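Local coordinates for DUF3298 domain-containing protein (Pseudomonas aeruginosa, PDB 4E72), which is of unknown function but belongs to the DUF3298 family and is probably exported to the cell envelope as a lipoprotein, at residues V31-L36 with A66-Y71; D45-R50 with G119-D124; Y194-A197 with H203-L206. All coordinates share one frame; numbering follows the deposited sequence.

Contact 1: V31-L36 with A66-Y71; sequences VNIDTL and ASLAAY
Leu68, in the first turn of helix 68-78, and Ile33, midway along strand 30-37, bury most of the surface in this contact. They also form the closest backbone pair between the segments, with Ile33 CA 8.1 Å from Leu68 CA. Ile33 meets the helix with both of its branches. CG2 lies anti to the backbone N, while CG1 is beside that N (chi1 -65°), and this splay brings two methyl groups to different parts of Leu68. The CD1 methyl at the end of the longer branch rests 3.9 Å from Leu68 O, a van der Waals contact with a backbone carbonyl. The short branch meets the leucine side chain, with Ile33 CG2 4.2 Å from Leu68 CD1. The same leucine methyl also reaches further along the strand, where Thr35 CG2 is a looser neighbour of Leu68 CD1 at 4.5 Å. Tyr71, one turn on, contributes through its ring rather than its backbone. Its ring atom CE2 comes to 4.6 Å from Val31 CG1, a distant approach that nevertheless shields surface on both residues. No hydrogen bond joins the segments, and the interface is apolar packing. The start of the helix is fixed locally by Ser67, the N-cap, whose OG accepts from Ala70 N at 3.1 Å with an N-H...O angle of 156°. Beyond the two segments, Tyr71 OH is hydrogen-bonded to Ser85 OG, and Leu68 also touches Leu87 of strand 84-95. Helix 68-78 thus packs over a face of the six-stranded mixed sheet, where strand 30-37 runs between strands 12-19 and 84-95, and helix 44-54 lies alongside, its Leu52 touched by Thr35 and its Leu53 by Tyr71.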
ATOM      1  N   VAL A  31      -9.716 -17.948   2.357  1.00 29.66           N
ATOM      2  CA  VAL A  31      -9.780 -16.536   1.962  1.00 29.07           C
ATOM      3  C   VAL A  31      -9.977 -15.698   3.219  1.00 34.53           C
ATOM      4  O   VAL A  31     -10.961 -15.876   3.942  1.00 34.88           O
ATOM      5  CB  VAL A  31     -10.834 -16.172   0.877  1.00 31.33           C
ATOM      6  CG1 VAL A  31     -10.833 -14.664   0.612  1.00 29.62           C
ATOM      7  CG2 VAL A  31     -10.557 -16.923  -0.417  1.00 31.24           C
ATOM      8  N   ASN A  32      -9.040 -14.784   3.468  1.00 32.17           N
ATOM      9  CA  ASN A  32      -9.095 -13.919   4.638  1.00 32.73           C
ATOM     10  C   ASN A  32      -9.157 -12.452   4.184  1.00 35.60           C
ATOM     11  O   ASN A  32      -8.207 -11.957   3.586  1.00 34.50           O
ATOM     12  CB  ASN A  32      -7.895 -14.214   5.570  1.00 31.50           C
ATOM     13  CG  ASN A  32      -7.888 -13.429   6.861  1.00 50.03           C
ATOM     14  OD1 ASN A  32      -8.027 -12.197   6.886  1.00 46.63           O
ATOM     15  ND2 ASN A  32      -7.668 -14.127   7.958  1.00 35.76           N
ATOM     16  N   ILE A  33     -10.302 -11.785   4.425  1.00 33.33           N
ATOM     17  CA  ILE A  33     -10.549 -10.391   4.016  1.00 34.14           C
ATOM     18  C   ILE A  33     -10.837  -9.525   5.245  1.00 41.23           C
ATOM     19  O   ILE A  33     -11.790  -9.794   5.978  1.00 41.46           O
ATOM     20  CB  ILE A  33     -11.701 -10.286   2.962  1.00 37.88           C
ATOM     21  CG1 ILE A  33     -11.303 -10.976   1.630  1.00 37.56           C
ATOM     22  CG2 ILE A  33     -12.122  -8.800   2.711  1.00 38.96           C
ATOM     23  CD1 ILE A  33     -12.461 -11.347   0.763  1.00 40.25           C
ATOM     24  N   ASP A  34     -10.015  -8.477   5.445  1.00 39.51           N
ATOM     25  CA  ASP A  34     -10.098  -7.511   6.541  1.00 40.04           C
ATOM     26  C   ASP A  34     -10.163  -6.106   5.948  1.00 44.53           C
ATOM     27  O   ASP A  34      -9.136  -5.484   5.686  1.00 42.39           O
ATOM     28  CB  ASP A  34      -8.894  -7.679   7.493  1.00 41.83           C
ATOM     29  CG  ASP A  34      -8.848  -6.738   8.695  1.00 59.01           C
ATOM     30  OD1 ASP A  34      -9.844  -5.992   8.918  1.00 60.11           O
ATOM     31  OD2 ASP A  34      -7.809  -6.729   9.403  1.00 67.28           O
ATOM     32  N   THR A  35     -11.378  -5.613   5.713  1.00 43.68           N
ATOM     33  CA  THR A  35     -11.532  -4.320   5.068  1.00 43.42           C
ATOM     34  C   THR A  35     -12.222  -3.303   5.996  1.00 48.46           C
ATOM     35  O   THR A  35     -12.411  -3.573   7.190  1.00 46.79           O
ATOM     36  CB  THR A  35     -12.199  -4.495   3.706  1.00 50.04           C
ATOM     37  OG1 THR A  35     -12.003  -3.302   2.949  1.00 54.13           O
ATOM     38  CG2 THR A  35     -13.682  -4.888   3.796  1.00 47.50           C
ATOM     39  N   LEU A  36     -12.528  -2.107   5.436  1.00 46.94           N
ATOM     40  CA  LEU A  36     -13.099  -0.968   6.140  1.00 48.56           C
ATOM     41  C   LEU A  36     -14.255  -0.300   5.413  1.00 52.62           C
ATOM     42  O   LEU A  36     -14.257  -0.190   4.181  1.00 50.46           O
ATOM     43  CB  LEU A  36     -12.019   0.121   6.317  1.00 48.60           C
ATOM     44  CG  LEU A  36     -10.765  -0.177   7.115  1.00 53.54           C
ATOM     45  CD1 LEU A  36      -9.725   0.880   6.837  1.00 53.77           C
ATOM     46  CD2 LEU A  36     -11.058  -0.243   8.611  1.00 58.32           C
ATOM     47  N   ALA A  66     -16.488  -8.242  -9.676  1.00 34.68           N
ATOM     48  CA  ALA A  66     -17.290  -7.056  -9.339  1.00 35.67           C
ATOM     49  C   ALA A  66     -17.227  -6.658  -7.860  1.00 38.53           C
ATOM     50  O   ALA A  66     -17.581  -5.529  -7.519  1.00 37.98           O
ATOM     51  CB  ALA A  66     -18.743  -7.301  -9.712  1.00 38.28           C
ATOM     52  N   SER A  67     -16.836  -7.599  -6.976  1.00 33.45           N
ATOM     53  CA  SER A  67     -16.828  -7.365  -5.550  1.00 32.28           C
ATOM     54  C   SER A  67     -15.913  -8.331  -4.840  1.00 35.59           C
ATOM     55  O   SER A  67     -15.568  -9.393  -5.377  1.00 34.22           O
ATOM     56  CB  SER A  67     -18.243  -7.516  -4.994  1.00 36.14           C
ATOM     57  OG  SER A  67     -18.712  -8.846  -5.147  1.00 45.84           O
ATOM     58  N   LEU A  68     -15.589  -7.993  -3.590  1.00 31.71           N
ATOM     59  CA  LEU A  68     -14.781  -8.836  -2.731  1.00 32.16           C
ATOM     60  C   LEU A  68     -15.492 -10.177  -2.436  1.00 36.03           C
ATOM     61  O   LEU A  68     -14.801 -11.184  -2.328  1.00 35.80           O
ATOM     62  CB  LEU A  68     -14.389  -8.093  -1.436  1.00 31.88           C
ATOM     63  CG  LEU A  68     -13.243  -7.101  -1.639  1.00 35.62           C
ATOM     64  CD1 LEU A  68     -13.105  -6.172  -0.445  1.00 36.27           C
ATOM     65  CD2 LEU A  68     -11.902  -7.826  -1.961  1.00 33.79           C
ATOM     66  N   ALA A  69     -16.850 -10.202  -2.378  1.00 32.28           N
ATOM     67  CA  ALA A  69     -17.615 -11.452  -2.172  1.00 32.19           C
ATOM     68  C   ALA A  69     -17.557 -12.308  -3.434  1.00 36.29           C
ATOM     69  O   ALA A  69     -17.486 -13.525  -3.331  1.00 34.85           O
ATOM     70  CB  ALA A  69     -19.060 -11.147  -1.814  1.00 33.58           C
ATOM     71  N   ALA A  70     -17.602 -11.666  -4.634  1.00 32.68           N
ATOM     72  CA  ALA A  70     -17.473 -12.391  -5.900  1.00 31.49           C
ATOM     73  C   ALA A  70     -16.051 -12.979  -6.006  1.00 34.23           C
ATOM     74  O   ALA A  70     -15.904 -14.118  -6.441  1.00 33.82           O
ATOM     75  CB  ALA A  70     -17.787 -11.487  -7.090  1.00 31.67           C
ATOM     76  N   TYR A  71     -15.022 -12.224  -5.570  1.00 30.38           N
ATOM     77  CA  TYR A  71     -13.626 -12.697  -5.592  1.00 28.80           C
ATOM     78  C   TYR A  71     -13.443 -13.916  -4.668  1.00 32.12           C
ATOM     79  O   TYR A  71     -12.829 -14.899  -5.074  1.00 32.71           O
ATOM     80  CB  TYR A  71     -12.620 -11.588  -5.197  1.00 27.96           C
ATOM     81  CG  TYR A  71     -11.220 -12.127  -4.955  1.00 29.37           C
ATOM     82  CD1 TYR A  71     -10.412 -12.523  -6.018  1.00 30.44           C
ATOM     83  CD2 TYR A  71     -10.731 -12.307  -3.659  1.00 29.77           C
ATOM     84  CE1 TYR A  71      -9.156 -13.078  -5.801  1.00 30.90           C
ATOM     85  CE2 TYR A  71      -9.482 -12.890  -3.430  1.00 29.00           C
ATOM     86  CZ  TYR A  71      -8.688 -13.245  -4.506  1.00 35.79           C
ATOM     87  OH  TYR A  71      -7.421 -13.733  -4.312  1.00 35.00           O
TER

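Contact 2: D45-R50 with G119-D124; sequences DPIVER and GFINYD
Ile47 packs against two residues of strand 115-124, using a different part of itself for each. With CG1 beside the backbone N (chi1 -78°), CG2 is left anti to that N and meets the matching methyl of the strand, Ile121 CG2, at 4.2 Å. The longer branch reaches along the strand to the next residue on the same face, where Ile47 CD1 lies 3.9 Å from Tyr123 CE1. This methyl meets the ring obliquely, and the two side chains cross at about a right angle. The tyrosine's polar end is held separately, its OH hydrogen-bonded to Glu41 OE2, which should limit the freedom of the ring beside the isoleucine. The backbone of Ile47 takes part as well: its O is 4.1 Å from Ile121 CD1, a van der Waals contact of a methyl with a backbone carbonyl. Val48 follows, and the same Ile121 methyl is lodged against it. Ile121 CD1 is 4.0 Å from Val48 CA and equally far from Val48 CG2, the branch beside the valine's backbone N, so that one methyl touches both main chain and side chain of the helix. Further along, Glu49 leaves the backbone away from the strand, and its side chain touches Ser67, the residue just before helix 68-78. Between and beside the touching residues of the strand, Phe120 and Asn122 point to the opposite face of the sheet. The axes of 45-50 and 119-124 approach to 10.3 Å at 162°, nearly antiparallel. Such a spacing and near alignment are characteristic of helix-on-sheet packing, here with helix 44-54 on one face of the mixed six-stranded sheet, while the opposite face meets strand 179-181 of the small antiparallel sheet.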
ATOM      1  N   ASP A  45     -15.752   3.701   0.687  1.00 47.49           N
ATOM      2  CA  ASP A  45     -16.043   2.253   0.741  1.00 47.05           C
ATOM      3  C   ASP A  45     -15.759   1.551  -0.639  1.00 46.00           C
ATOM      4  O   ASP A  45     -14.940   0.625  -0.626  1.00 43.50           O
ATOM      5  CB  ASP A  45     -17.487   1.969   1.241  1.00 50.88           C
ATOM      6  CG  ASP A  45     -17.903   2.622   2.573  1.00 66.58           C
ATOM      7  OD1 ASP A  45     -17.042   3.257   3.229  1.00 65.74           O
ATOM      8  OD2 ASP A  45     -19.092   2.496   2.955  1.00 76.45           O
ATOM      9  N   PRO A  46     -16.310   1.993  -1.822  1.00 40.96           N
ATOM     10  CA  PRO A  46     -15.995   1.285  -3.084  1.00 39.00           C
ATOM     11  C   PRO A  46     -14.570   1.526  -3.594  1.00 39.88           C
ATOM     12  O   PRO A  46     -14.075   0.741  -4.412  1.00 37.74           O
ATOM     13  CB  PRO A  46     -17.019   1.839  -4.077  1.00 42.07           C
ATOM     14  CG  PRO A  46     -17.430   3.142  -3.532  1.00 48.17           C
ATOM     15  CD  PRO A  46     -17.320   3.054  -2.047  1.00 43.82           C
ATOM     16  N   ILE A  47     -13.930   2.621  -3.136  1.00 35.38           N
ATOM     17  CA  ILE A  47     -12.554   2.998  -3.488  1.00 33.89           C
ATOM     18  C   ILE A  47     -11.583   1.991  -2.826  1.00 35.24           C
ATOM     19  O   ILE A  47     -10.604   1.547  -3.445  1.00 33.66           O
ATOM     20  CB  ILE A  47     -12.295   4.465  -3.045  1.00 37.14           C
ATOM     21  CG1 ILE A  47     -12.945   5.469  -4.049  1.00 38.73           C
ATOM     22  CG2 ILE A  47     -10.800   4.736  -2.822  1.00 36.57           C
ATOM     23  CD1 ILE A  47     -12.979   7.004  -3.559  1.00 45.87           C
ATOM     24  N   VAL A  48     -11.876   1.625  -1.585  1.00 30.68           N
ATOM     25  CA  VAL A  48     -11.079   0.654  -0.847  1.00 30.51           C
ATOM     26  C   VAL A  48     -11.293  -0.732  -1.468  1.00 35.19           C
ATOM     27  O   VAL A  48     -10.315  -1.422  -1.756  1.00 35.07           O
ATOM     28  CB  VAL A  48     -11.451   0.690   0.656  1.00 34.80           C
ATOM     29  CG1 VAL A  48     -10.911  -0.527   1.392  1.00 33.79           C
ATOM     30  CG2 VAL A  48     -10.948   1.970   1.293  1.00 34.84           C
ATOM     31  N   GLU A  49     -12.565  -1.117  -1.704  1.00 32.29           N
ATOM     32  CA  GLU A  49     -12.907  -2.421  -2.298  1.00 32.22           C
ATOM     33  C   GLU A  49     -12.179  -2.624  -3.637  1.00 34.84           C
ATOM     34  O   GLU A  49     -11.556  -3.664  -3.814  1.00 33.97           O
ATOM     35  CB  GLU A  49     -14.433  -2.583  -2.478  1.00 34.86           C
ATOM     36  CG  GLU A  49     -14.807  -3.977  -2.978  1.00 45.91           C
ATOM     37  CD  GLU A  49     -16.278  -4.319  -3.051  1.00 64.05           C
ATOM     38  OE1 GLU A  49     -16.966  -3.800  -3.959  1.00 73.38           O
ATOM     39  OE2 GLU A  49     -16.716  -5.197  -2.272  1.00 55.86           O
ATOM     40  N   ARG A  50     -12.223  -1.626  -4.550  1.00 31.63           N
ATOM     41  CA  ARG A  50     -11.575  -1.698  -5.864  1.00 31.51           C
ATOM     42  C   ARG A  50     -10.048  -1.805  -5.719  1.00 36.03           C
ATOM     43  O   ARG A  50      -9.435  -2.626  -6.410  1.00 36.96           O
ATOM     44  CB  ARG A  50     -11.953  -0.479  -6.736  1.00 33.15           C
ATOM     45  CG  ARG A  50     -11.041  -0.258  -7.951  1.00 48.76           C
ATOM     46  CD  ARG A  50     -11.479  -1.032  -9.179  1.00 67.05           C
ATOM     47  NE  ARG A  50     -12.128  -0.151 -10.150  1.00 86.02           N
ATOM     48  CZ  ARG A  50     -11.510   0.415 -11.182  1.00104.03           C
ATOM     49  NH1 ARG A  50     -10.220   0.185 -11.403  1.00 87.87           N
ATOM     50  NH2 ARG A  50     -12.179   1.212 -12.006  1.00 96.83           N
ATOM     51  N   GLY A 119       0.257  -1.449  -0.859  1.00 28.86           N
ATOM     52  CA  GLY A 119      -0.275  -0.285  -1.566  1.00 28.66           C
ATOM     53  C   GLY A 119      -0.743   0.805  -0.619  1.00 30.60           C
ATOM     54  O   GLY A 119      -0.894   0.589   0.596  1.00 27.81           O
ATOM     55  N   PHE A 120      -0.949   1.994  -1.168  1.00 27.47           N
ATOM     56  CA  PHE A 120      -1.469   3.121  -0.386  1.00 26.61           C
ATOM     57  C   PHE A 120      -2.665   3.738  -1.084  1.00 33.61           C
ATOM     58  O   PHE A 120      -2.775   3.685  -2.314  1.00 32.72           O
ATOM     59  CB  PHE A 120      -0.402   4.215  -0.176  1.00 26.35           C
ATOM     60  CG  PHE A 120       0.748   3.887   0.738  1.00 26.83           C
ATOM     61  CD1 PHE A 120       0.523   3.490   2.058  1.00 30.57           C
ATOM     62  CD2 PHE A 120       2.060   4.085   0.324  1.00 27.10           C
ATOM     63  CE1 PHE A 120       1.596   3.220   2.920  1.00 30.82           C
ATOM     64  CE2 PHE A 120       3.131   3.833   1.191  1.00 29.74           C
ATOM     65  CZ  PHE A 120       2.893   3.387   2.478  1.00 28.60           C
ATOM     66  N   ILE A 121      -3.544   4.331  -0.293  1.00 31.68           N
ATOM     67  CA  ILE A 121      -4.621   5.211  -0.733  1.00 31.60           C
ATOM     68  C   ILE A 121      -4.387   6.524   0.030  1.00 34.86           C
ATOM     69  O   ILE A 121      -4.279   6.508   1.256  1.00 34.12           O
ATOM     70  CB  ILE A 121      -6.058   4.665  -0.529  1.00 35.03           C
ATOM     71  CG1 ILE A 121      -6.276   3.285  -1.195  1.00 36.26           C
ATOM     72  CG2 ILE A 121      -7.108   5.721  -0.985  1.00 34.98           C
ATOM     73  CD1 ILE A 121      -7.603   2.570  -0.781  1.00 40.41           C
ATOM     74  N   ASN A 122      -4.258   7.632  -0.684  1.00 32.00           N
ATOM     75  CA  ASN A 122      -4.146   8.969  -0.090  1.00 32.01           C
ATOM     76  C   ASN A 122      -5.448   9.704  -0.413  1.00 35.51           C
ATOM     77  O   ASN A 122      -5.604  10.231  -1.498  1.00 36.18           O
ATOM     78  CB  ASN A 122      -2.918   9.728  -0.598  1.00 29.43           C
ATOM     79  CG  ASN A 122      -1.627   9.096  -0.211  1.00 40.91           C
ATOM     80  OD1 ASN A 122      -1.052   9.431   0.831  1.00 34.32           O
ATOM     81  ND2 ASN A 122      -1.158   8.147  -1.031  1.00 27.39           N
ATOM     82  N   TYR A 123      -6.412   9.633   0.484  1.00 33.01           N
ATOM     83  CA  TYR A 123      -7.714  10.244   0.267  1.00 32.99           C
ATOM     84  C   TYR A 123      -7.820  11.621   0.924  1.00 36.45           C
ATOM     85  O   TYR A 123      -7.728  11.733   2.148  1.00 37.77           O
ATOM     86  CB  TYR A 123      -8.818   9.316   0.791  1.00 32.91           C
ATOM     87  CG  TYR A 123     -10.200   9.790   0.410  1.00 33.32           C
ATOM     88  CD1 TYR A 123     -10.734   9.506  -0.846  1.00 35.39           C
ATOM     89  CD2 TYR A 123     -10.986  10.503   1.310  1.00 34.17           C
ATOM     90  CE1 TYR A 123     -12.003   9.952  -1.209  1.00 37.75           C
ATOM     91  CE2 TYR A 123     -12.255  10.969   0.952  1.00 36.00           C
ATOM     92  CZ  TYR A 123     -12.755  10.692  -0.310  1.00 43.35           C
ATOM     93  OH  TYR A 123     -14.016  11.094  -0.662  1.00 47.91           O
ATOM     94  N   ASP A 124      -8.037  12.662   0.113  1.00 33.67           N
ATOM     95  CA  ASP A 124      -8.229  14.039   0.598  1.00 35.26           C
ATOM     96  C   ASP A 124      -9.725  14.309   0.807  1.00 40.64           C
ATOM     97  O   ASP A 124     -10.508  14.253  -0.138  1.00 39.42           O
ATOM     98  CB  ASP A 124      -7.617  15.048  -0.380  1.00 38.03           C
ATOM     99  CG  ASP A 124      -7.653  16.517   0.047  1.00 57.16           C
ATOM    100  OD1 ASP A 124      -7.786  16.793   1.274  1.00 60.18           O
ATOM    101  OD2 ASP A 124      -7.490  17.380  -0.823  1.00 67.12           O
TER

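Contact 3: Y194-A197 with H203-L206; sequences YSIA and HPEL
The Pro204 ring lies against the longer branch of Ile196, the two side chains running in opposite senses. Pro204 CB is 3.8 Å from Ile196 CD1, and Pro204 CG is 4.0 Å from Ile196 CG1. Ile196 reaches this position with CG1 set between its backbone N and carbonyl carbon (chi1 58°), the more hindered of the staggered places, while CG2 is beside the N. Ala197 adds a second contact, its CB 4.1 Å from the same Pro204 CG. Segment 194-197 lies in the loop between strands 187-190 and 205-208, antiparallel neighbours in a three-stranded sheet, and 203-206 runs from the end of that loop into the second strand, so the loop folds back to pack its residues 196 and 197 on the entrance to the returning strand. The backbone hydrogen bond of Leu206 with Leu189 pairs the strands, and that of Pro204 with Tyr191 extends the pairing just beyond them. Glu205 turns away from the loop, and its OE2 forms salt bridges with Arg92 and Lys190, while OE1 does so with Lys207. Leu206 points back to the loop side. It is modelled in two conformers, so the 4.0 Å contact of Leu206 CD1 with Ile196 CD1 in one of them is doubtful. Helix 142-159 borders the contact: its Trp156 touches Ala197, Pro204 and Leu206, and its His153 touches Leu206.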
ATOM      1  N   TYR A 194      11.449  -7.547  -3.087  1.00 31.34           N
ATOM      2  CA  TYR A 194      12.275  -7.926  -4.223  1.00 31.01           C
ATOM      3  C   TYR A 194      12.376  -6.836  -5.309  1.00 33.01           C
ATOM      4  O   TYR A 194      12.582  -7.178  -6.464  1.00 32.23           O
ATOM      5  CB  TYR A 194      11.712  -9.240  -4.835  1.00 32.02           C
ATOM      6  CG  TYR A 194      12.745 -10.154  -5.445  1.00 31.65           C
ATOM      7  CD1 TYR A 194      13.684 -10.808  -4.648  1.00 33.40           C
ATOM      8  CD2 TYR A 194      12.725 -10.445  -6.806  1.00 31.99           C
ATOM      9  CE1 TYR A 194      14.596 -11.707  -5.196  1.00 33.14           C
ATOM     10  CE2 TYR A 194      13.610 -11.366  -7.360  1.00 33.62           C
ATOM     11  CZ  TYR A 194      14.563 -11.972  -6.557  1.00 39.88           C
ATOM     12  OH  TYR A 194      15.492 -12.814  -7.112  1.00 42.85           O
ATOM     13  N   SER A 195      12.288  -5.532  -4.955  1.00 28.83           N
ATOM     14  CA  SER A 195      12.439  -4.474  -5.962  1.00 27.81           C
ATOM     15  C   SER A 195      13.749  -3.716  -5.757  1.00 32.56           C
ATOM     16  O   SER A 195      14.442  -3.472  -6.737  1.00 32.82           O
ATOM     17  CB  SER A 195      11.256  -3.510  -5.948  1.00 30.50           C
ATOM     18  OG  SER A 195      11.078  -2.947  -4.666  1.00 43.00           O
ATOM     19  N   ILE A 196      14.076  -3.326  -4.491  1.00 28.65           N
ATOM     20  CA  ILE A 196      15.309  -2.623  -4.123  1.00 27.89           C
ATOM     21  C   ILE A 196      16.077  -3.400  -3.029  1.00 34.67           C
ATOM     22  O   ILE A 196      17.101  -2.912  -2.521  1.00 36.25           O
ATOM     23  CB  ILE A 196      15.079  -1.129  -3.712  1.00 29.84           C
ATOM     24  CG1 ILE A 196      14.087  -0.983  -2.505  1.00 29.51           C
ATOM     25  CG2 ILE A 196      14.706  -0.261  -4.939  1.00 27.14           C
ATOM     26  CD1 ILE A 196      14.254   0.292  -1.671  1.00 35.93           C
ATOM     27  N   ALA A 197      15.598  -4.611  -2.674  1.00 31.38           N
ATOM     28  CA  ALA A 197      16.240  -5.442  -1.642  1.00 30.61           C
ATOM     29  C   ALA A 197      15.728  -6.861  -1.702  1.00 31.96           C
ATOM     30  O   ALA A 197      14.606  -7.045  -2.150  1.00 30.96           O
ATOM     31  CB  ALA A 197      15.964  -4.857  -0.254  1.00 30.67           C
ATOM     32  N   HIS A 203       9.380  -5.060   3.034  1.00 32.62           N
ATOM     33  CA  HIS A 203       8.907  -3.948   2.218  1.00 32.25           C
ATOM     34  C   HIS A 203       9.622  -2.675   2.651  1.00 35.95           C
ATOM     35  O   HIS A 203       9.136  -2.020   3.575  1.00 36.45           O
ATOM     36  CB  HIS A 203       7.376  -3.838   2.342  1.00 32.52           C
ATOM     37  CG  HIS A 203       6.662  -5.003   1.737  1.00 36.13           C
ATOM     38  ND1 HIS A 203       6.093  -5.992   2.522  1.00 38.52           N
ATOM     39  CD2 HIS A 203       6.499  -5.332   0.433  1.00 37.32           C
ATOM     40  CE1 HIS A 203       5.612  -6.885   1.672  1.00 37.46           C
ATOM     41  NE2 HIS A 203       5.797  -6.507   0.406  1.00 37.28           N
ATOM     42  N   PRO A 204      10.807  -2.340   2.049  1.00 31.06           N
ATOM     43  CA  PRO A 204      11.551  -1.156   2.507  1.00 31.40           C
ATOM     44  C   PRO A 204      10.742   0.139   2.445  1.00 32.69           C
ATOM     45  O   PRO A 204       9.959   0.360   1.512  1.00 29.63           O
ATOM     46  CB  PRO A 204      12.760  -1.089   1.561  1.00 34.09           C
ATOM     47  CG  PRO A 204      12.905  -2.467   1.010  1.00 37.96           C
ATOM     48  CD  PRO A 204      11.517  -3.025   0.951  1.00 32.69           C
ATOM     49  N   GLU A 205      10.916   0.965   3.479  1.00 30.21           N
ATOM     50  CA  GLU A 205      10.271   2.277   3.585  1.00 30.67           C
ATOM     51  C   GLU A 205      11.307   3.371   3.571  1.00 34.05           C
ATOM     52  O   GLU A 205      12.151   3.440   4.471  1.00 34.49           O
ATOM     53  CB  GLU A 205       9.389   2.412   4.845  1.00 32.27           C
ATOM     54  CG  GLU A 205       8.046   1.714   4.719  1.00 41.46           C
ATOM     55  CD  GLU A 205       7.052   1.933   5.848  1.00 65.08           C
ATOM     56  OE1 GLU A 205       7.266   2.843   6.683  1.00 59.06           O
ATOM     57  OE2 GLU A 205       6.036   1.204   5.881  1.00 60.49           O
ATOM     58  N   LEU A 206      11.243   4.205   2.522  1.00 30.58           N
ATOM     59  CA  LEU A 206      12.092   5.376   2.356  0.50 30.74           C
ATOM     60  C   LEU A 206      11.349   6.575   2.904  1.00 34.03           C
ATOM     61  O   LEU A 206      10.121   6.662   2.724  1.00 31.71           O
ATOM     62  CB  LEU A 206      12.444   5.579   0.871  0.50 30.67           C
ATOM     63  CG  LEU A 206      13.808   5.068   0.378  0.50 34.82           C
ATOM     64  CD1 LEU A 206      14.009   3.583   0.659  0.50 33.94           C
ATOM     65  CD2 LEU A 206      13.959   5.330  -1.099  0.50 36.19           C
TER

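How the contacts relate
Contacts 1 and 2 are neighbours, their centres 14 Å apart, and both put a helix on the same mixed sheet. They touch directly: Thr35 OG1 lies 3.4 Å from Val48 CG1, and Glu49 OE2 accepts a probable, weak hydrogen bond from Leu68 N at 3.3 Å, linking helix 44-54 to the start of helix 68-78. Their segments alternate along the chain, which passes from strand 30-37 through helix 44-54 and helix 68-78 before it re-enters the sheet and later reaches strand 115-124. Contact 3 belongs to the smaller sheet across the centre of the chain. Its centre is about 27 Å from that of contact 1 and 22 Å from that of contact 2, although the nearest atoms of contacts 2 and 3 are about 5 Å apart.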